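Putative NAD-dependent epimerase/dehydratase (PDB 3E8X) binds NADP through a Rossmann-type fold and is probably an NAD(P)-dependent epimerase or dehydratase, though its substrate is unknown. Local coordinates at residues A100-L108 with R145-L153. Sequence-based numbering, arbitrary orientation.
With NAP (NADP nicotinamide-adenine-dinucleotide phosphate), chain B.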
ATOM      1  N   ALA A 100      -4.731 -12.237  -4.297  1.00 45.98           N
ATOM      2  CA  ALA A 100      -4.141 -10.917  -4.186  1.00 45.72           C
ATOM      3  C   ALA A 100      -4.661 -10.218  -2.915  1.00 45.48           C
ATOM      4  O   ALA A 100      -4.042  -9.322  -2.421  1.00 46.46           O
ATOM      5  CB  ALA A 100      -4.429 -10.094  -5.440  1.00 44.92           C
ATOM      6  N   ASP A 101      -5.792 -10.647  -2.365  1.00 45.99           N
ATOM      7  CA  ASP A 101      -6.229 -10.133  -1.072  1.00 46.21           C
ATOM      8  C   ASP A 101      -5.165 -10.340   0.013  1.00 46.26           C
ATOM      9  O   ASP A 101      -4.944  -9.465   0.847  1.00 45.11           O
ATOM     10  CB  ASP A 101      -7.596 -10.699  -0.650  1.00 45.68           C
ATOM     11  CG  ASP A 101      -7.614 -12.218  -0.512  1.00 44.73           C
ATOM     12  OD1 ASP A 101      -7.076 -12.923  -1.379  1.00 44.59           O
ATOM     13  OD2 ASP A 101      -8.183 -12.700   0.473  1.00 41.75           O
ATOM     14  N   LYS A 102      -4.500 -11.496  -0.028  1.00 47.07           N
ATOM     15  CA  LYS A 102      -3.502 -11.821   0.990  1.00 47.76           C
ATOM     16  C   LYS A 102      -2.142 -11.151   0.712  1.00 47.43           C
ATOM     17  O   LYS A 102      -1.420 -10.871   1.615  1.00 47.46           O
ATOM     18  CB  LYS A 102      -3.418 -13.344   1.185  1.00 47.92           C
ATOM     19  CG  LYS A 102      -4.731 -13.951   1.810  1.00 48.44           C
ATOM     20  CD  LYS A 102      -5.160 -13.232   3.138  1.00 49.17           C
ATOM     21  CE  LYS A 102      -6.377 -13.937   3.788  1.00 50.08           C
ATOM     22  NZ  LYS A 102      -7.150 -13.013   4.644  1.00 49.99           N
ATOM     23  N   THR A 103      -1.842 -10.858  -0.541  1.00 48.38           N
ATOM     24  CA  THR A 103      -0.687 -10.044  -0.897  1.00 49.41           C
ATOM     25  C   THR A 103      -0.804  -8.689  -0.244  1.00 49.87           C
ATOM     26  O   THR A 103       0.141  -8.246   0.372  1.00 51.84           O
ATOM     27  CB  THR A 103      -0.587  -9.861  -2.425  1.00 49.58           C
ATOM     28  OG1 THR A 103      -0.663 -11.137  -3.039  1.00 49.09           O
ATOM     29  CG2 THR A 103       0.677  -9.150  -2.842  1.00 47.61           C
ATOM     30  N   ILE A 104      -1.964  -8.038  -0.352  1.00 50.91           N
ATOM     31  CA  ILE A 104      -2.245  -6.793   0.396  1.00 50.88           C
ATOM     32  C   ILE A 104      -2.121  -6.950   1.917  1.00 50.56           C
ATOM     33  O   ILE A 104      -1.478  -6.143   2.607  1.00 50.60           O
ATOM     34  CB  ILE A 104      -3.686  -6.238   0.127  1.00 51.69           C
ATOM     35  CG1 ILE A 104      -3.894  -5.923  -1.349  1.00 51.73           C
ATOM     36  CG2 ILE A 104      -3.944  -4.933   0.916  1.00 52.83           C
ATOM     37  CD1 ILE A 104      -5.374  -5.505  -1.740  1.00 51.35           C
ATOM     38  N   LEU A 105      -2.789  -7.964   2.441  1.00 49.91           N
ATOM     39  CA  LEU A 105      -2.931  -8.134   3.880  1.00 49.07           C
ATOM     40  C   LEU A 105      -1.647  -8.660   4.566  1.00 49.54           C
ATOM     41  O   LEU A 105      -1.391  -8.276   5.702  1.00 49.79           O
ATOM     42  CB  LEU A 105      -4.163  -8.989   4.204  1.00 49.04           C
ATOM     43  CG  LEU A 105      -5.519  -8.321   3.894  1.00 49.64           C
ATOM     44  CD1 LEU A 105      -6.713  -9.256   4.210  1.00 46.24           C
ATOM     45  CD2 LEU A 105      -5.652  -6.958   4.672  1.00 48.11           C
ATOM     46  N   ILE A 106      -0.841  -9.500   3.879  1.00 49.79           N
ATOM     47  CA  ILE A 106       0.396 -10.065   4.450  1.00 49.77           C
ATOM     48  C   ILE A 106       1.625  -9.270   3.994  1.00 49.60           C
ATOM     49  O   ILE A 106       2.286  -8.615   4.790  1.00 48.58           O
ATOM     50  CB  ILE A 106       0.542 -11.580   4.128  1.00 50.40           C
ATOM     51  CG1 ILE A 106      -0.715 -12.330   4.584  1.00 50.99           C
ATOM     52  CG2 ILE A 106       1.828 -12.192   4.744  1.00 48.35           C
ATOM     53  CD1 ILE A 106      -0.982 -12.312   6.059  1.00 50.60           C
ATOM     54  N   ASP A 107       1.915  -9.303   2.702  1.00 49.83           N
ATOM     55  CA  ASP A 107       3.157  -8.737   2.201  1.00 49.37           C
ATOM     56  C   ASP A 107       3.242  -7.233   2.463  1.00 48.55           C
ATOM     57  O   ASP A 107       4.353  -6.705   2.658  1.00 48.96           O
ATOM     58  CB  ASP A 107       3.345  -9.029   0.684  1.00 49.26           C
ATOM     59  CG  ASP A 107       3.219 -10.511   0.345  1.00 50.25           C
ATOM     60  OD1 ASP A 107       4.139 -11.066  -0.281  1.00 48.17           O
ATOM     61  OD2 ASP A 107       2.202 -11.136   0.720  1.00 50.10           O
ATOM     62  N   LEU A 108       2.103  -6.532   2.413  1.00 48.11           N
ATOM     63  CA  LEU A 108       2.107  -5.077   2.541  1.00 47.74           C
ATOM     64  C   LEU A 108       1.697  -4.657   3.953  1.00 48.87           C
ATOM     65  O   LEU A 108       2.498  -4.088   4.721  1.00 48.87           O
ATOM     66  CB  LEU A 108       1.222  -4.431   1.486  1.00 47.78           C
ATOM     67  CG  LEU A 108       1.021  -2.897   1.546  1.00 47.57           C
ATOM     68  CD1 LEU A 108       2.355  -2.139   1.715  1.00 44.64           C
ATOM     69  CD2 LEU A 108       0.257  -2.322   0.320  1.00 46.28           C
ATOM     70  N   ARG A 145       2.475  -7.579 -11.178  1.00 46.70           N
ATOM     71  CA  ARG A 145       2.575  -6.172 -10.839  1.00 47.70           C
ATOM     72  C   ARG A 145       1.990  -5.808  -9.477  1.00 47.33           C
ATOM     73  O   ARG A 145       2.530  -4.960  -8.765  1.00 48.22           O
ATOM     74  CB  ARG A 145       1.936  -5.341 -11.940  1.00 47.04           C
ATOM     75  CG  ARG A 145       2.423  -3.941 -11.995  1.00 49.00           C
ATOM     76  CD  ARG A 145       1.975  -3.259 -13.290  1.00 48.04           C
ATOM     77  NE  ARG A 145       2.593  -3.887 -14.442  1.00 48.68           N
ATOM     78  CZ  ARG A 145       2.345  -3.566 -15.703  1.00 47.20           C
ATOM     79  NH1 ARG A 145       1.517  -2.584 -15.994  1.00 46.97           N
ATOM     80  NH2 ARG A 145       2.948  -4.230 -16.684  1.00 47.13           N
ATOM     81  N   HIS A 146       0.918  -6.491  -9.093  1.00 47.66           N
ATOM     82  CA  HIS A 146       0.281  -6.272  -7.788  1.00 47.61           C
ATOM     83  C   HIS A 146       1.201  -6.681  -6.637  1.00 47.60           C
ATOM     84  O   HIS A 146       1.214  -6.049  -5.573  1.00 46.90           O
ATOM     85  CB  HIS A 146      -1.082  -6.989  -7.710  1.00 46.99           C
ATOM     86  CG  HIS A 146      -0.977  -8.488  -7.627  1.00 48.39           C
ATOM     87  ND1 HIS A 146      -0.546  -9.262  -8.683  1.00 47.16           N
ATOM     88  CD2 HIS A 146      -1.232  -9.352  -6.611  1.00 48.14           C
ATOM     89  CE1 HIS A 146      -0.516 -10.533  -8.314  1.00 47.17           C
ATOM     90  NE2 HIS A 146      -0.951 -10.618  -7.072  1.00 46.65           N
ATOM     91  N   TYR A 147       1.960  -7.761  -6.850  1.00 47.95           N
ATOM     92  CA  TYR A 147       2.934  -8.223  -5.887  1.00 47.81           C
ATOM     93  C   TYR A 147       4.098  -7.227  -5.757  1.00 47.79           C
ATOM     94  O   TYR A 147       4.472  -6.823  -4.636  1.00 47.28           O
ATOM     95  CB  TYR A 147       3.432  -9.638  -6.263  1.00 48.61           C
ATOM     96  CG  TYR A 147       4.647 -10.059  -5.497  1.00 48.29           C
ATOM     97  CD1 TYR A 147       4.544 -10.530  -4.172  1.00 48.52           C
ATOM     98  CD2 TYR A 147       5.917  -9.939  -6.067  1.00 49.72           C
ATOM     99  CE1 TYR A 147       5.683 -10.900  -3.458  1.00 48.69           C
ATOM    100  CE2 TYR A 147       7.056 -10.302  -5.371  1.00 49.65           C
ATOM    101  CZ  TYR A 147       6.947 -10.791  -4.070  1.00 51.15           C
ATOM    102  OH  TYR A 147       8.104 -11.166  -3.395  1.00 50.78           O
ATOM    103  N   LEU A 148       4.637  -6.809  -6.890  1.00 46.34           N
ATOM    104  CA  LEU A 148       5.718  -5.828  -6.945  1.00 47.69           C
ATOM    105  C   LEU A 148       5.402  -4.479  -6.306  1.00 47.83           C
ATOM    106  O   LEU A 148       6.264  -3.848  -5.643  1.00 48.66           O
ATOM    107  CB  LEU A 148       6.187  -5.633  -8.412  1.00 46.93           C
ATOM    108  CG  LEU A 148       6.744  -6.846  -9.186  1.00 48.51           C
ATOM    109  CD1 LEU A 148       7.103  -6.496 -10.647  1.00 45.25           C
ATOM    110  CD2 LEU A 148       7.916  -7.496  -8.445  1.00 46.22           C
ATOM    111  N   VAL A 149       4.185  -4.001  -6.517  1.00 48.73           N
ATOM    112  CA  VAL A 149       3.671  -2.795  -5.810  1.00 48.02           C
ATOM    113  C   VAL A 149       3.570  -3.062  -4.307  1.00 48.85           C
ATOM    114  O   VAL A 149       3.992  -2.235  -3.502  1.00 49.08           O
ATOM    115  CB  VAL A 149       2.297  -2.367  -6.380  1.00 49.05           C
ATOM    116  CG1 VAL A 149       1.554  -1.382  -5.436  1.00 44.86           C
ATOM    117  CG2 VAL A 149       2.454  -1.817  -7.812  1.00 45.45           C
ATOM    118  N   ALA A 150       3.024  -4.214  -3.903  1.00 48.71           N
ATOM    119  CA  ALA A 150       2.922  -4.496  -2.470  1.00 48.32           C
ATOM    120  C   ALA A 150       4.300  -4.436  -1.786  1.00 48.34           C
ATOM    121  O   ALA A 150       4.478  -3.757  -0.802  1.00 47.60           O
ATOM    122  CB  ALA A 150       2.199  -5.798  -2.219  1.00 47.79           C
ATOM    123  N   LYS A 151       5.302  -5.082  -2.393  1.00 49.34           N
ATOM    124  CA  LYS A 151       6.683  -5.130  -1.882  1.00 48.50           C
ATOM    125  C   LYS A 151       7.344  -3.756  -1.845  1.00 48.24           C
ATOM    126  O   LYS A 151       7.916  -3.371  -0.843  1.00 46.82           O
ATOM    127  CB  LYS A 151       7.525  -6.096  -2.710  1.00 48.04           C
ATOM    128  CG  LYS A 151       6.971  -7.522  -2.721  1.00 48.31           C
ATOM    129  CD  LYS A 151       6.869  -8.139  -1.334  1.00 46.28           C
ATOM    130  CE  LYS A 151       8.229  -8.549  -0.763  1.00 48.23           C
ATOM    131  NZ  LYS A 151       8.204  -8.917   0.710  1.00 46.75           N
ATOM    132  N   ARG A 152       7.181  -3.023  -2.936  1.00 48.02           N
ATOM    133  CA  ARG A 152       7.646  -1.662  -3.055  1.00 47.90           C
ATOM    134  C   ARG A 152       7.114  -0.747  -1.965  1.00 48.38           C
ATOM    135  O   ARG A 152       7.886   0.031  -1.370  1.00 48.63           O
ATOM    136  CB  ARG A 152       7.296  -1.101  -4.432  1.00 47.35           C
ATOM    137  CG  ARG A 152       7.425   0.429  -4.600  1.00 47.86           C
ATOM    138  CD  ARG A 152       8.821   1.006  -4.378  1.00 50.22           C
ATOM    139  NE  ARG A 152       8.833   2.426  -4.744  1.00 50.46           N
ATOM    140  CZ  ARG A 152       8.937   2.900  -5.982  1.00 50.60           C
ATOM    141  NH1 ARG A 152       9.148   2.099  -7.008  1.00 50.36           N
ATOM    142  NH2 ARG A 152       8.871   4.205  -6.195  1.00 47.88           N
ATOM    143  N   LEU A 153       5.804  -0.810  -1.717  1.00 48.52           N
ATOM    144  CA  LEU A 153       5.180   0.114  -0.775  1.00 48.03           C
ATOM    145  C   LEU A 153       5.556  -0.254   0.644  1.00 47.63           C
ATOM    146  O   LEU A 153       5.677   0.623   1.502  1.00 48.04           O
ATOM    147  CB  LEU A 153       3.675   0.184  -0.974  1.00 47.53           C
ATOM    148  CG  LEU A 153       3.233   0.843  -2.276  1.00 48.51           C
ATOM    149  CD1 LEU A 153       1.700   0.691  -2.432  1.00 45.42           C
ATOM    150  CD2 LEU A 153       3.706   2.352  -2.363  1.00 46.62           C
TER
HETATM  151  PA  NAP B 500       7.339 -18.906   1.399  0.60 55.92           P
HETATM  152  O1A NAP B 500       5.956 -18.712   0.770  0.60 54.50           O
HETATM  153  O2A NAP B 500       7.980 -20.277   1.397  0.60 54.76           O
HETATM  154  O5B NAP B 500       7.249 -18.269   2.885  0.60 57.97           O
HETATM  155  C5B NAP B 500       6.146 -17.467   3.346  0.60 57.19           C
HETATM  156  C4B NAP B 500       5.785 -17.726   4.808  0.60 56.20           C
HETATM  157  O4B NAP B 500       4.853 -16.699   5.194  0.60 55.38           O
HETATM  158  C3B NAP B 500       5.093 -19.082   5.098  0.60 56.44           C
HETATM  159  O3B NAP B 500       5.784 -19.901   6.058  0.60 55.22           O
HETATM  160  C2B NAP B 500       3.740 -18.706   5.680  0.60 56.76           C
HETATM  161  O2B NAP B 500       3.236 -19.548   6.745  0.60 56.73           O
HETATM  162  C1B NAP B 500       4.020 -17.283   6.190  0.60 57.36           C
HETATM  163  N9A NAP B 500       2.738 -16.574   6.434  0.60 57.64           N
HETATM  164  C8A NAP B 500       1.709 -16.462   5.580  0.60 57.60           C
HETATM  165  N7A NAP B 500       0.713 -15.790   6.189  0.60 57.19           N
HETATM  166  C5A NAP B 500       1.136 -15.480   7.431  0.60 57.69           C
HETATM  167  C6A NAP B 500       0.563 -14.804   8.514  0.60 57.58           C
HETATM  168  N6A NAP B 500      -0.682 -14.294   8.412  0.60 57.72           N
HETATM  169  N1A NAP B 500       1.237 -14.674   9.679  0.60 57.44           N
HETATM  170  C2A NAP B 500       2.466 -15.182   9.789  0.60 57.28           C
HETATM  171  N3A NAP B 500       3.052 -15.842   8.769  0.60 57.93           N
HETATM  172  C4A NAP B 500       2.409 -15.997   7.582  0.60 57.71           C
HETATM  173  O3  NAP B 500       8.355 -17.882   0.626  0.60 57.07           O
HETATM  174  PN  NAP B 500       9.966 -18.030   0.400  0.60 54.77           P
HETATM  175  O1N NAP B 500      10.148 -18.806  -0.875  0.60 56.46           O
HETATM  176  O2N NAP B 500      10.552 -18.373   1.752  0.60 51.55           O
HETATM  177  O5D NAP B 500      10.442 -16.570  -0.068  0.60 53.03           O
HETATM  178  C5D NAP B 500      10.611 -15.516   0.873  0.60 54.57           C
HETATM  179  C4D NAP B 500      10.090 -14.242   0.232  0.60 54.59           C
HETATM  180  O4D NAP B 500      10.845 -13.892  -0.928  0.60 53.96           O
HETATM  181  C3D NAP B 500       8.651 -14.402  -0.239  0.60 54.57           C
HETATM  182  O3D NAP B 500       7.770 -14.145   0.865  0.60 54.90           O
HETATM  183  C2D NAP B 500       8.553 -13.469  -1.450  0.60 53.47           C
HETATM  184  O2D NAP B 500       7.844 -12.279  -1.176  0.60 45.51           O
HETATM  185  C1D NAP B 500      10.015 -13.110  -1.806  0.60 54.44           C
HETATM  186  N1N NAP B 500      10.417 -13.315  -3.232  0.60 54.50           N
HETATM  187  C2N NAP B 500      10.067 -14.418  -3.938  0.60 55.26           C
HETATM  188  C3N NAP B 500      10.487 -14.569  -5.277  0.60 54.63           C
HETATM  189  C7N NAP B 500      10.158 -15.796  -6.098  0.60 54.32           C
HETATM  190  O7N NAP B 500      10.826 -16.023  -7.125  0.60 49.75           O
HETATM  191  N7N NAP B 500       9.199 -16.629  -5.659  0.60 53.88           N
HETATM  192  C4N NAP B 500      11.266 -13.572  -5.867  0.60 55.03           C
HETATM  193  C5N NAP B 500      11.614 -12.459  -5.120  0.60 54.50           C
HETATM  194  C6N NAP B 500      11.177 -12.364  -3.810  0.60 53.48           C
HETATM  195  P2B NAP B 500       2.725 -21.094   6.567  0.60 55.25           P
HETATM  196  O1X NAP B 500       3.948 -21.957   6.721  0.60 53.94           O
HETATM  197  O2X NAP B 500       1.740 -21.284   7.717  0.60 56.56           O
HETATM  198  O3X NAP B 500       2.162 -21.125   5.162  0.60 54.50           O
HETATM  199  O   HOH W   1       6.976  -6.963   2.343  1.00 37.24           O
HETATM  200  O   HOH W   2       6.481 -11.295   0.961  1.00 52.56           O
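Tyr147 CG is trans to its backbone N (chi1 167°), which swings the ring toward the neighbouring helix, where its CE1 edge meets Asp107 OD1 at 3.5 Å. In Asp107 it is the carbonyl carbon that CG stands trans to, and OD1 lies near the ring plane beside CE1, with the carboxylate plane turned 83° from the ring. Asp107 OD2 is hydrogen-bonded to the backbone N of Ser94. Along the same interface, Thr103 CG2 sits 3.7 Å from Ala150 CB, small against small, while Ala100 CB rests 3.5 Å from His146 CD2. Further along, Leu108 CD1 reaches Leu153 CB at 3.8 Å. No direct hydrogen bond crosses between the segments; water does the polar bridging. One water donates to Asp107 O and accepts from Lys151 NZ; a second accepts from the same NZ and lies within hydrogen-bonding distance of Asp107 OD1 and of O2D and O3D of the NADP ribose, more acceptors than it has protons for. Lys151 NZ is further hydrogen-bonded to Val129 O, and CG of the same chain lies over one face of the Tyr147 ring, 3.5 Å above its plane and offset toward the rim. The ring is thereby backed while its OH makes a very short 2.5 Å hydrogen bond to NADP O2D, which lies in the ring plane. A phenylalanine at Tyr147 would probably keep the packing on Lys151 but leave the ribose O2D without this partner. Tyrosine and lysine four residues apart match the YxxxK motif of short-chain dehydrogenases, consistent with the family. The axes of segments 100-108 and 145-153 run nearly parallel, 21° apart and 8.9 Å at closest approach, as expected of adjacent helices in a Rossmann-type fold: helix 100-121 leads into strand 125-129, helix 145-160 into strand 164-174, and these two strands pair in parallel.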